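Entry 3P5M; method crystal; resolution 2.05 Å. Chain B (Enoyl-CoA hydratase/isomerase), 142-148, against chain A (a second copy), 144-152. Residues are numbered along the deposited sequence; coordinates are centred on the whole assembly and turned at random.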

# COMPACT_ATOMS: atom_id res chain seq x y z
N ALA B 142 19.61 -9.57 16.65
CA ALA B 142 20.19 -10.09 15.40
C ALA B 142 19.12 -10.58 14.45
O ALA B 142 19.29 -10.44 13.24
CB ALA B 142 21.17 -11.23 15.68
N LEU B 143 18.02 -11.13 14.97
CA LEU B 143 16.95 -11.65 14.09
C LEU B 143 16.20 -10.54 13.36
O LEU B 143 16.11 -10.55 12.14
CB LEU B 143 15.91 -12.50 14.85
CG LEU B 143 16.37 -13.79 15.55
CD1 LEU B 143 15.29 -14.33 16.47
CD2 LEU B 143 16.69 -14.82 14.49
N LEU B 144 15.69 -9.59 14.11
CA LEU B 144 14.88 -8.51 13.54
C LEU B 144 15.49 -7.68 12.37
O LEU B 144 14.81 -7.46 11.35
CB LEU B 144 14.31 -7.64 14.68
CG LEU B 144 13.07 -8.18 15.42
CD1 LEU B 144 12.83 -7.52 16.79
CD2 LEU B 144 11.86 -7.91 14.56
N PRO B 145 16.76 -7.25 12.46
CA PRO B 145 17.24 -6.44 11.32
C PRO B 145 17.26 -7.16 9.96
O PRO B 145 17.09 -6.52 8.91
CB PRO B 145 18.67 -6.07 11.74
CG PRO B 145 18.66 -6.07 13.23
CD PRO B 145 17.74 -7.27 13.58
N LEU B 146 17.47 -8.48 9.96
CA LEU B 146 17.46 -9.26 8.72
C LEU B 146 16.03 -9.59 8.30
O LEU B 146 15.80 -10.30 7.34
CB LEU B 146 18.33 -10.55 8.87
CG LEU B 146 19.86 -10.36 8.71
CD1 LEU B 146 20.19 -9.93 7.29
CD2 LEU B 146 20.43 -9.31 9.71
N LEU B 147 15.05 -9.10 9.06
CA LEU B 147 13.64 -9.28 8.70
C LEU B 147 13.04 -7.97 8.20
O LEU B 147 12.41 -7.95 7.12
CB LEU B 147 12.84 -9.83 9.90
CG LEU B 147 13.24 -11.24 10.34
CD1 LEU B 147 12.48 -11.68 11.58
CD2 LEU B 147 13.02 -12.23 9.22
N ILE B 148 13.26 -6.89 8.97
CA ILE B 148 12.59 -5.59 8.79
C ILE B 148 13.58 -4.40 8.65
O ILE B 148 13.14 -3.27 8.52
CB ILE B 148 11.60 -5.29 9.96
CG1 ILE B 148 12.36 -5.14 11.29
CG2 ILE B 148 10.50 -6.40 10.10
CD1 ILE B 148 11.45 -4.75 12.47
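Chain A, residues 144-152: LPLLIGRAR

Chain A meets chain B at a turn between two helices. Residues 145-148 of chain A are helical; Gly A149 then leaves helical geometry with phi/psi of 92/163, and a new helix runs from Arg A150 through Ala A151 and Arg A152 and on beyond the stretch. The kink at Gly A149 brings the backbone closest to chain B; Leu A146, Arg A150 and Ala A151 make contacts too. It lies where the helical segment holding Leu B146 and Leu B147 presents its carbonyls. End to end, the two stretches run crosswise, neither parallel nor antiparallel. The backbones are closest at Leu B147 and Gly A149, whose CA atoms are 4.4 Å apart. Both stretches are copies of one protein, yet the pairing is offset in sequence: the 146-147 segment of B packs on the 149-151 segment of A. Together they bury 336 Å².

Three residues carry most of this: Leu B146, Leu B147 and Arg A150, each with more than 70 Å² covered. Leu B146 contributes at both ends. Its carbonyl accepts the one direct hydrogen bond across the stretches, from Arg A150 N to Leu B146 O at 2.8 Å, with an N-H...O angle of 158°. Since Gly A149 sits at the N-cap position, Arg A150 N lies in the first turn of its helix, where amides have no carbonyl of a preceding turn to bind; here a carbonyl from the other copy is the acceptor. At the other end of the residue, the side chain (m, m) starts out sideways but brings its tip nearer, so that Leu B146 CD1 rests 4.2 Å from Leu A146 CD2, a leucine against its own counterpart.

Gly A149 makes this approach possible. Leu B146 O comes within 3.1 Å of Gly A149 CA, and a CB built there would point toward chain B, 2.7 Å from Leu B147 O, which is a clash, and a tight 3.2 Å from Leu B146 O. The positive phi favours glycine independently. Backbone conformation and intermolecular packing thus make the same demand at one position.

Leu B147, in the common m, t rotamer, reaches over the start of the second helix. Its CD2 lies 3.4 Å from Ala A151 N, 3.8 Å from Ala A151 CB and 3.8 Å from Arg A150 CB, so a single methyl touches both backbone and side chain of the first turn.

Arg A150 extends from that turn with chi1 to chi3 all t, which carries its guanidinium along chain B to Leu B143. Leu B143 CD2 is 3.8 Å from Arg A150 NH2, and this methyl and that of Leu B147 lie oblique to the guanidinium plane. A water completes the link: it accepts from Arg A150 NH2 at 3.2 Å and donates to Leu B143 O at 2.8 Å. Arg A150 NH1 and NH2 also make hydrogen bonds elsewhere in the structure, so these donors are satisfied in a buried setting.

The rules are compact: a glycine gives backbone access, an amide in a first helical turn takes a foreign carbonyl, and leucine methyls pack on the neighbours, Leu A146, Arg A150 and Ala A151.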

# COMPACT_ATOMS: atom_id res chain seq x y z
N LEU A 144 18.92 -13.35 -1.65
CA LEU A 144 17.55 -12.95 -1.26
C LEU A 144 17.40 -12.27 0.13
O LEU A 144 16.70 -11.27 0.22
CB LEU A 144 16.53 -14.06 -1.46
CG LEU A 144 16.12 -14.16 -2.94
CD1 LEU A 144 15.75 -15.60 -3.30
CD2 LEU A 144 14.97 -13.20 -3.28
N PRO A 145 18.06 -12.78 1.19
CA PRO A 145 17.77 -12.13 2.48
C PRO A 145 18.13 -10.64 2.55
O PRO A 145 17.41 -9.89 3.21
CB PRO A 145 18.61 -12.91 3.46
CG PRO A 145 18.57 -14.32 2.84
CD PRO A 145 18.77 -14.06 1.39
N LEU A 146 19.20 -10.23 1.86
CA LEU A 146 19.63 -8.82 1.86
C LEU A 146 18.82 -7.98 0.85
O LEU A 146 19.10 -6.80 0.65
CB LEU A 146 21.15 -8.70 1.56
CG LEU A 146 22.04 -8.68 2.83
CD1 LEU A 146 21.53 -7.60 3.79
CD2 LEU A 146 22.05 -10.07 3.52
N LEU A 147 17.89 -8.64 0.18
CA LEU A 147 16.86 -7.96 -0.61
C LEU A 147 15.56 -7.84 0.16
O LEU A 147 15.06 -6.74 0.36
CB LEU A 147 16.64 -8.68 -1.94
CG LEU A 147 17.91 -8.59 -2.80
CD1 LEU A 147 17.80 -9.48 -4.05
CD2 LEU A 147 18.23 -7.14 -3.19
N ILE A 148 15.02 -8.97 0.59
CA ILE A 148 13.64 -9.02 1.01
C ILE A 148 13.47 -9.51 2.42
O ILE A 148 12.34 -9.62 2.89
CB ILE A 148 12.81 -9.90 0.06
CG1 ILE A 148 13.28 -11.37 0.12
CG2 ILE A 148 12.90 -9.36 -1.36
CD1 ILE A 148 12.36 -12.35 -0.63
N GLY A 149 14.58 -9.85 3.07
CA GLY A 149 14.60 -10.31 4.48
C GLY A 149 14.53 -11.83 4.55
O GLY A 149 14.11 -12.47 3.59
N ARG A 150 14.87 -12.40 5.69
CA ARG A 150 14.89 -13.84 5.90
C ARG A 150 13.51 -14.52 5.80
O ARG A 150 13.38 -15.61 5.21
CB ARG A 150 15.63 -14.17 7.20
CG ARG A 150 15.40 -15.57 7.76
CD ARG A 150 16.29 -15.75 8.95
NE ARG A 150 15.82 -16.85 9.80
CZ ARG A 150 15.11 -16.67 10.91
NH1 ARG A 150 14.73 -17.73 11.63
NH2 ARG A 150 14.78 -15.43 11.31
N ALA A 151 12.48 -13.89 6.34
CA ALA A 151 11.15 -14.53 6.38
C ALA A 151 10.56 -14.75 4.98
O ALA A 151 10.12 -15.86 4.64
CB ALA A 151 10.16 -13.80 7.30
N ARG A 152 10.58 -13.71 4.14
CA ARG A 152 10.12 -13.88 2.77
C ARG A 152 11.00 -14.80 1.95
O ARG A 152 10.54 -15.48 1.02
CB ARG A 152 9.98 -12.56 2.07
CG ARG A 152 8.93 -11.69 2.63
CD ARG A 152 9.33 -10.35 2.16
NE ARG A 152 8.36 -9.29 2.28
CZ ARG A 152 8.75 -8.04 2.44
NH1 ARG A 152 7.88 -7.06 2.53
NH2 ARG A 152 10.06 -7.80 2.55
O HOH W 1 16.72 -12.95 10.77